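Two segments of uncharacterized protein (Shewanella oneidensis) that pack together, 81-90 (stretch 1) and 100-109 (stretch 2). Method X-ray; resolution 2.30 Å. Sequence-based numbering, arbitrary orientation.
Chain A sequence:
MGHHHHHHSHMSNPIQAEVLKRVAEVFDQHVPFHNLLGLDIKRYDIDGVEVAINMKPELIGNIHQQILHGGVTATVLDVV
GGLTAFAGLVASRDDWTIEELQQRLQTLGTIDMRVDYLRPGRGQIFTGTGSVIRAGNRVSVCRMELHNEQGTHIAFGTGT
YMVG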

# COMPACT_ATOMS: atom_id res chain seq x y z
N GLY A 81 -5.15 -3.26 14.16
CA GLY A 81 -4.76 -4.35 13.27
C GLY A 81 -3.96 -5.45 13.95
O GLY A 81 -4.18 -6.63 13.68
N GLY A 82 -3.04 -5.06 14.82
CA GLY A 82 -2.23 -6.05 15.52
C GLY A 82 -3.06 -6.91 16.45
O GLY A 82 -2.93 -8.13 16.44
N LEU A 83 -3.91 -6.28 17.24
CA LEU A 83 -4.78 -7.00 18.17
C LEU A 83 -5.80 -7.87 17.43
O LEU A 83 -6.15 -8.96 17.89
CB LEU A 83 -5.48 -6.00 19.10
CG LEU A 83 -4.53 -5.32 20.10
CD1 LEU A 83 -5.20 -4.13 20.78
CD2 LEU A 83 -4.10 -6.36 21.13
N THR A 84 -6.26 -7.39 16.27
CA THR A 84 -7.22 -8.12 15.45
C THR A 84 -6.51 -9.38 14.93
O THR A 84 -7.07 -10.47 14.93
CB THR A 84 -7.69 -7.28 14.22
OG1 THR A 84 -8.36 -6.09 14.67
CG2 THR A 84 -8.62 -8.12 13.31
N ALA A 85 -5.28 -9.20 14.49
CA ALA A 85 -4.49 -10.30 13.96
C ALA A 85 -4.26 -11.35 15.04
O ALA A 85 -4.43 -12.54 14.79
CB ALA A 85 -3.17 -9.78 13.42
N PHE A 86 -3.88 -10.91 16.24
CA PHE A 86 -3.61 -11.83 17.34
C PHE A 86 -4.86 -12.59 17.80
O PHE A 86 -4.80 -13.76 18.14
CB PHE A 86 -2.99 -11.08 18.53
CG PHE A 86 -2.41 -11.98 19.59
CD1 PHE A 86 -1.27 -12.75 19.33
CD2 PHE A 86 -3.00 -12.08 20.85
CE1 PHE A 86 -0.74 -13.61 20.30
CE2 PHE A 86 -2.48 -12.94 21.82
CZ PHE A 86 -1.34 -13.70 21.55
N ALA A 87 -6.01 -11.91 17.81
CA ALA A 87 -7.25 -12.56 18.21
C ALA A 87 -7.61 -13.64 17.19
O ALA A 87 -8.08 -14.72 17.56
CB ALA A 87 -8.37 -11.53 18.30
N GLY A 88 -7.39 -13.35 15.91
CA GLY A 88 -7.68 -14.32 14.87
C GLY A 88 -6.78 -15.55 14.98
O GLY A 88 -7.15 -16.65 14.56
N LEU A 89 -5.60 -15.35 15.55
CA LEU A 89 -4.65 -16.44 15.73
C LEU A 89 -5.11 -17.28 16.92
O LEU A 89 -5.16 -18.50 16.84
CB LEU A 89 -3.24 -15.90 15.99
CG LEU A 89 -2.23 -16.93 16.49
CD1 LEU A 89 -2.04 -18.02 15.45
CD2 LEU A 89 -0.91 -16.26 16.81
N VAL A 90 -5.47 -16.60 18.01
CA VAL A 90 -5.94 -17.26 19.21
C VAL A 90 -7.19 -18.13 18.97
O VAL A 90 -7.33 -19.20 19.54
CB VAL A 90 -6.28 -16.24 20.32
CG1 VAL A 90 -6.97 -16.93 21.48
CG2 VAL A 90 -5.02 -15.55 20.80
N GLU A 100 2.46 -21.17 24.82
CA GLU A 100 2.50 -21.40 23.38
C GLU A 100 1.95 -20.15 22.68
O GLU A 100 2.35 -19.81 21.57
CB GLU A 100 1.66 -22.64 23.04
CG GLU A 100 1.77 -23.13 21.60
CD GLU A 100 0.97 -24.42 21.38
OE1 GLU A 100 -0.23 -24.45 21.75
OE2 GLU A 100 1.54 -25.40 20.85
N LEU A 101 1.03 -19.46 23.35
CA LEU A 101 0.45 -18.24 22.80
C LEU A 101 1.24 -17.03 23.26
O LEU A 101 1.25 -16.00 22.59
CB LEU A 101 -1.02 -18.10 23.23
CG LEU A 101 -2.04 -18.88 22.39
CD1 LEU A 101 -3.43 -18.73 23.00
CD2 LEU A 101 -2.03 -18.36 20.96
N GLN A 102 1.91 -17.15 24.39
CA GLN A 102 2.71 -16.05 24.91
C GLN A 102 3.98 -15.91 24.07
O GLN A 102 4.52 -14.81 23.92
CB GLN A 102 3.06 -16.27 26.38
CG GLN A 102 1.87 -16.14 27.32
CD GLN A 102 2.25 -16.19 28.78
OE1 GLN A 102 2.75 -17.21 29.27
NE2 GLN A 102 2.02 -15.09 29.50
N GLN A 103 4.44 -17.02 23.51
CA GLN A 103 5.62 -17.00 22.66
C GLN A 103 5.18 -16.37 21.34
O GLN A 103 5.96 -15.70 20.67
CB GLN A 103 6.13 -18.42 22.41
CG GLN A 103 6.81 -19.04 23.62
CD GLN A 103 7.25 -20.47 23.38
OE1 GLN A 103 7.90 -20.77 22.37
NE2 GLN A 103 6.91 -21.36 24.31
N ARG A 104 3.92 -16.58 21.00
CA ARG A 104 3.35 -16.02 19.78
C ARG A 104 3.28 -14.50 19.92
O ARG A 104 3.65 -13.77 19.01
CB ARG A 104 1.95 -16.58 19.54
CG ARG A 104 1.92 -17.99 19.00
CD ARG A 104 2.31 -18.04 17.54
NE ARG A 104 2.18 -19.37 16.97
CZ ARG A 104 1.71 -19.62 15.75
NH1 ARG A 104 1.32 -18.62 14.98
NH2 ARG A 104 1.62 -20.87 15.31
N LEU A 105 2.81 -14.04 21.07
CA LEU A 105 2.69 -12.62 21.31
C LEU A 105 4.02 -11.90 21.18
O LEU A 105 4.07 -10.72 20.83
CB LEU A 105 2.11 -12.36 22.70
CG LEU A 105 1.77 -10.91 23.02
CD1 LEU A 105 0.69 -10.40 22.08
CD2 LEU A 105 1.31 -10.82 24.47
N GLN A 106 5.11 -12.61 21.47
CA GLN A 106 6.44 -12.02 21.37
C GLN A 106 6.81 -11.77 19.92
O GLN A 106 7.59 -10.87 19.61
CB GLN A 106 7.49 -12.95 22.00
CG GLN A 106 7.38 -13.07 23.52
CD GLN A 106 7.69 -11.77 24.24
OE1 GLN A 106 7.58 -11.69 25.47
NE2 GLN A 106 8.09 -10.74 23.49
N THR A 107 6.23 -12.56 19.02
CA THR A 107 6.50 -12.43 17.60
C THR A 107 5.58 -11.44 16.89
O THR A 107 5.89 -10.96 15.80
CB THR A 107 6.40 -13.80 16.90
OG1 THR A 107 7.25 -14.75 17.58
CG2 THR A 107 6.85 -13.70 15.45
N LEU A 108 4.43 -11.12 17.50
CA LEU A 108 3.48 -10.19 16.90
C LEU A 108 4.15 -8.88 16.47
O LEU A 108 4.84 -8.25 17.26
CB LEU A 108 2.35 -9.86 17.87
CG LEU A 108 1.24 -9.00 17.26
CD1 LEU A 108 0.49 -9.82 16.21
CD2 LEU A 108 0.28 -8.54 18.35
N GLY A 109 3.92 -8.49 15.22
CA GLY A 109 4.50 -7.25 14.71
C GLY A 109 3.91 -6.87 13.36
O GLY A 109 3.33 -7.71 12.67

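This contact is a small, largely apolar packing of two roughly antiparallel helices and the residue that follows the second, with the Phe86 ring as its largest element in stretch 1 and no hydrogen bond crossing between them. It illustrates a general principle: helices too far apart for close backbone contact can be packed together by side chains reaching across, here led by Phe86. The axes approach no nearer than 11.1 Å, their directions differ by 152°, and only 421 Å² of surface is buried in total.

Phe86 has chi1 in t and its CA-to-CB bond points toward the second stretch, which covers more of it than of any other residue in the first. Leu105 lies over one face of the ring: its CD1 sits 3.8 Å from the Phe86 ring centroid and just 9° off the normal, a CH-pi contact with CD1 almost directly over the ring centre. At the ring edge the neighbours are different. Phe86 CZ comes within 3.6 Å of Leu101 O, and Phe86 CE1 lies 4.1 Å from Arg104 CB. Leu101 O is not left unsatisfied by this apolar neighbour, because it accepts a helical hydrogen bond from Leu105 N at 2.9 Å.

The remaining contacts extend the packing to both sides of Phe86 in the sequence of stretch 1. Toward its start, Leu108, just past the second helix, places its CD2 4.1 Å from Phe86 CB and 3.8 Å from Gly82 O, so that one methyl group meets both side chain and backbone. Toward the other end, Val90 CG2 meets Leu101 CD2 at 4.1 Å, consistent with the antiparallel run, in which later residues of stretch 1 meet earlier ones of stretch 2. Near that same end, to one side, Leu89 CD1 approaches Arg104 NH1 to 3.4 Å. This is a contact of an aliphatic methyl with a charged group, not a polar bond; the guanidinium nitrogens NH1 and NH2 find hydrogen-bonding partners elsewhere in the structure.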